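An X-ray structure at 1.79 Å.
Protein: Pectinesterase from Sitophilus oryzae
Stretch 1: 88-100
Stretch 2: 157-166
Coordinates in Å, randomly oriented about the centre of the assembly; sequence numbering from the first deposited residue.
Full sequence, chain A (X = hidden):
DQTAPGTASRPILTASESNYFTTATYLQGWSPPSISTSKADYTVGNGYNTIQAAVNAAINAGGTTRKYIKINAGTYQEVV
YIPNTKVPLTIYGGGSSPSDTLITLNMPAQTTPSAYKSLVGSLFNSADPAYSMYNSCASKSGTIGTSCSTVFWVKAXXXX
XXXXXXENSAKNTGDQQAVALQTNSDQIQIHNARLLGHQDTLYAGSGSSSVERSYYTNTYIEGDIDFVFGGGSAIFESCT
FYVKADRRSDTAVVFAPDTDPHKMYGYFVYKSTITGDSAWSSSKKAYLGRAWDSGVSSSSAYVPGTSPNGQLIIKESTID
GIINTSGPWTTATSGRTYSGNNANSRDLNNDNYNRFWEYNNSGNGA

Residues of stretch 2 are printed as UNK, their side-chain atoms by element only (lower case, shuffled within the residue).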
# COMPACT_ATOMS: atom_id res chain seq x y z
N PRO A 88 -12.10 -14.09 -10.98
CA PRO A 88 -12.24 -12.89 -10.14
C PRO A 88 -12.69 -13.26 -8.73
O PRO A 88 -13.69 -13.96 -8.56
CB PRO A 88 -13.32 -12.04 -10.87
CG PRO A 88 -13.57 -12.76 -12.17
CD PRO A 88 -13.23 -14.20 -11.91
N LEU A 89 -11.96 -12.78 -7.73
CA LEU A 89 -12.22 -13.12 -6.34
C LEU A 89 -12.55 -11.90 -5.48
O LEU A 89 -11.89 -10.86 -5.57
CB LEU A 89 -10.99 -13.82 -5.77
CG LEU A 89 -10.43 -15.05 -6.47
CD1 LEU A 89 -9.16 -15.51 -5.75
CD2 LEU A 89 -11.42 -16.19 -6.48
N THR A 90 -13.58 -12.05 -4.65
CA THR A 90 -13.90 -11.09 -3.60
C THR A 90 -13.73 -11.82 -2.27
O THR A 90 -14.35 -12.86 -2.05
CB THR A 90 -15.35 -10.59 -3.76
OG1 THR A 90 -15.45 -9.90 -5.01
CG2 THR A 90 -15.75 -9.67 -2.63
N ILE A 91 -12.87 -11.31 -1.41
CA ILE A 91 -12.63 -11.88 -0.10
C ILE A 91 -13.09 -10.87 0.92
O ILE A 91 -12.51 -9.78 1.01
CB ILE A 91 -11.12 -12.22 0.10
CG1 ILE A 91 -10.65 -13.24 -0.95
CG2 ILE A 91 -10.85 -12.78 1.50
CD1 ILE A 91 -9.97 -12.62 -2.14
N TYR A 92 -14.12 -11.21 1.70
CA TYR A 92 -14.67 -10.29 2.66
C TYR A 92 -14.91 -10.86 4.03
O TYR A 92 -15.26 -12.01 4.18
CB TYR A 92 -15.95 -9.67 2.13
CG TYR A 92 -17.15 -10.59 2.06
CD1 TYR A 92 -17.39 -11.37 0.94
CD2 TYR A 92 -18.05 -10.64 3.08
CE1 TYR A 92 -18.51 -12.19 0.87
CE2 TYR A 92 -19.17 -11.43 3.02
CZ TYR A 92 -19.39 -12.21 1.91
OH TYR A 92 -20.50 -13.03 1.86
N GLY A 93 -14.75 -10.01 5.03
CA GLY A 93 -14.99 -10.38 6.41
C GLY A 93 -16.50 -10.44 6.67
O GLY A 93 -17.27 -9.62 6.16
N GLY A 94 -16.91 -11.41 7.47
CA GLY A 94 -18.33 -11.61 7.78
C GLY A 94 -18.87 -10.80 8.95
O GLY A 94 -20.04 -10.94 9.29
N GLY A 95 -18.04 -9.97 9.58
CA GLY A 95 -18.45 -9.19 10.76
C GLY A 95 -19.16 -7.89 10.42
O GLY A 95 -19.27 -7.51 9.24
N SER A 96 -19.63 -7.20 11.45
CA SER A 96 -20.34 -5.93 11.25
C SER A 96 -19.38 -4.79 10.93
O SER A 96 -19.74 -3.85 10.21
CB SER A 96 -21.16 -5.56 12.49
OG SER A 96 -21.82 -4.33 12.27
N SER A 97 -18.17 -4.90 11.48
CA SER A 97 -17.10 -3.93 11.30
C SER A 97 -15.88 -4.66 10.72
O SER A 97 -15.70 -5.85 10.99
CB SER A 97 -16.76 -3.32 12.67
OG SER A 97 -15.43 -2.83 12.73
N PRO A 98 -15.02 -3.96 9.96
CA PRO A 98 -13.82 -4.65 9.45
C PRO A 98 -12.87 -5.10 10.55
O PRO A 98 -12.06 -6.00 10.33
CB PRO A 98 -13.13 -3.60 8.57
CG PRO A 98 -13.69 -2.28 9.00
CD PRO A 98 -15.11 -2.57 9.46
N SER A 99 -12.97 -4.49 11.72
CA SER A 99 -12.14 -4.92 12.87
C SER A 99 -12.52 -6.30 13.41
O SER A 99 -11.73 -6.92 14.13
CB SER A 99 -12.18 -3.86 13.97
OG SER A 99 -13.51 -3.69 14.43
N ASP A 100 -13.72 -6.78 13.05
CA ASP A 100 -14.21 -8.07 13.50
C ASP A 100 -13.54 -9.29 12.82
O ASP A 100 -13.74 -10.42 13.24
CB ASP A 100 -15.73 -8.15 13.28
CG ASP A 100 -16.51 -7.17 14.15
OD1 ASP A 100 -15.98 -6.77 15.21
OD2 ASP A 100 -17.64 -6.79 13.77
N UNK A 157 -5.22 -10.37 -10.92
CA UNK A 157 -6.02 -9.18 -11.19
C UNK A 157 -7.44 -9.31 -10.68
O UNK A 157 -7.91 -10.40 -10.43
c UNK A 157 -4.90 -11.13 -12.15
c UNK A 157 -6.02 -9.08 -12.73
c UNK A 157 -5.72 -10.45 -13.21
N UNK A 158 -8.12 -8.18 -10.50
CA UNK A 158 -9.57 -8.20 -10.26
C UNK A 158 -10.01 -8.67 -8.86
O UNK A 158 -11.20 -8.97 -8.63
c UNK A 158 -10.26 -9.07 -11.32
N UNK A 159 -9.06 -8.75 -7.93
CA UNK A 159 -9.38 -9.12 -6.59
C UNK A 159 -10.00 -7.94 -5.85
O UNK A 159 -9.52 -6.80 -5.96
c UNK A 159 -7.54 -10.82 -6.44
c UNK A 159 -8.44 -9.80 -4.36
c UNK A 159 -8.11 -9.57 -5.81
N UNK A 160 -11.04 -8.24 -5.08
CA UNK A 160 -11.66 -7.30 -4.17
C UNK A 160 -11.41 -7.79 -2.72
O UNK A 160 -11.61 -8.97 -2.40
c UNK A 160 -15.04 -6.63 -6.08
c UNK A 160 -13.18 -7.21 -4.44
n UNK A 160 -15.43 -5.89 -7.11
o UNK A 160 -15.83 -7.26 -5.37
c UNK A 160 -13.53 -6.72 -5.85
N UNK A 161 -10.93 -6.88 -1.86
CA UNK A 161 -10.69 -7.18 -0.45
C UNK A 161 -11.58 -6.23 0.33
O UNK A 161 -11.48 -5.01 0.16
c UNK A 161 -6.79 -7.55 -0.59
c UNK A 161 -8.27 -7.86 -0.82
c UNK A 161 -9.21 -6.95 -0.04
c UNK A 161 -9.04 -7.22 1.44
N UNK A 162 -12.46 -6.76 1.18
CA UNK A 162 -13.56 -5.97 1.73
C UNK A 162 -13.78 -6.31 3.20
O UNK A 162 -13.73 -7.48 3.57
c UNK A 162 -14.64 -6.16 -0.51
c UNK A 162 -14.86 -6.29 0.98
c UNK A 162 -16.01 -5.40 1.46
N UNK A 163 -14.04 -5.29 4.01
CA UNK A 163 -14.52 -5.49 5.38
C UNK A 163 -13.65 -6.45 6.21
O UNK A 163 -14.13 -7.40 6.81
c UNK A 163 -15.98 -5.97 5.36
c UNK A 163 -16.65 -5.89 6.72
n UNK A 163 -17.54 -6.82 7.01
o UNK A 163 -16.37 -4.99 7.50
N UNK A 164 -12.36 -6.20 6.29
CA UNK A 164 -11.53 -7.04 7.11
C UNK A 164 -10.24 -6.31 7.44
O UNK A 164 -9.96 -5.24 6.88
c UNK A 164 -10.89 -9.69 4.28
c UNK A 164 -11.27 -8.39 6.40
c UNK A 164 -9.18 -8.04 5.03
c UNK A 164 -10.67 -8.36 4.99
N UNK A 165 -9.50 -6.88 8.37
CA UNK A 165 -8.27 -6.27 8.87
C UNK A 165 -7.09 -7.18 8.55
O UNK A 165 -7.13 -8.40 8.81
c UNK A 165 -8.38 -6.08 10.38
o UNK A 165 -9.43 -5.19 10.76
N UNK A 166 -6.02 -6.60 8.03
CA UNK A 166 -4.80 -7.33 7.77
C UNK A 166 -3.68 -6.66 8.54
O UNK A 166 -3.49 -5.45 8.43
c UNK A 166 -4.42 -7.35 6.26
c UNK A 166 -5.58 -7.85 5.39
c UNK A 166 -5.44 -7.52 3.92
c UNK A 166 -3.21 -8.23 6.04
O HOH W 1 -9.22 -12.28 -8.67
O HOH W 2 -15.45 -8.27 9.32
O HOH W 3 -18.48 -3.16 7.86

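Position 157 carries three carbons that close a ring onto the backbone N, and the ring stays clear of stretch 1, which identifies Pro-157. Its carbonyl reaches across through a water: water 1 lies 2.9 Å from Pro-157 O, to which it donates, and 2.9 Å from Leu-89 N, from which it accepts.

Position 158 has a single carbon, a CB that points toward stretch 1 and lies 4.3 Å from Pro-88 CB; it is Ala-158. The methyl makes a small apolar contact just before the strands pair.

Position 159 shows one carbon carrying two more, and one of the outer carbons comes within 3.9 Å of Ile-91 CD1. This beta-branched pattern is Val-159. It is buried, and its compact side chain packs there as CG1, while its CA makes a CA-H...O contact of 3.2 Å with Leu-89 O.

Position 160 has three carbons in a row, the third bearing one oxygen and one nitrogen, and that oxygen lies 2.7 Å from Thr-90 OG1. This is an amide on a two-carbon stem, hence Gln-160. The stem is long enough to bring OE1 to Thr-90 OG1, which donates a hydrogen bond to it; NE2 is satisfied elsewhere in the structure. The backbone is engaged as well: Gln-160 N donates to Leu-89 O at 2.8 Å, and Gln-160 O accepts from Ile-91 N, also at 2.8 Å.

Position 161 has four carbons, forked at the first, with one arm two carbons long: Ile-161. Beta-branched residues suit extended strands, and this one lies on the same face of the sheet as Ile-91.

Position 162 again has one carbon carrying two, and on the face shared with Thr-90 and Tyr-92 its CB lies 3.7 Å from Tyr-92 CB; it is Val-162. Val-162 N donates to Ile-91 O at 3.0 Å, and Val-162 O accepts from Gly-93 N at 3.1 Å.

Position 163 has two carbons, the second bearing one oxygen and one nitrogen, and its nitrogen lies 2.9 Å from both Gly-93 O and Gly-95 O: the short amide of Asn-163. A positive phi of 52° accompanies a turn in the chain. ND2 donates to both carbonyls, while OD1 accepts from water 3 at 2.8 Å. Gly-93 has no side chain, and an ideal CB there would clash with Asn-163 O.

Position 164 has four carbons forked at the second, and one terminal carbon lies 4.2 Å from Ile-91 CG2. This is Leu-164, whose CD2 makes that apolar contact in the buried interior.

Position 165 has one carbon and then one oxygen, and that oxygen lies 2.8 Å from Pro-98 O; this is Ser-165, whose OG donates the hydrogen bond, a short hydroxyl well placed for a backbone acceptor.

Position 166, with four carbons forked at the first and one arm two carbons long, is buried but out of reach of stretch 1: Ile-166.

The contact works as a parallel ladder, its strand axes 8° apart, with backbone hydrogen bonds from Leu-89 to Gly-93. Beyond it, Asn-163 ND2 holds the carbonyls of Gly-93, at the strand's end, and Gly-95, in the loop that follows, and Ser-165 OG holds that of Pro-98, where the 3-10 segment begins.

Stretch 2 157-166: PAVQIVNLSI
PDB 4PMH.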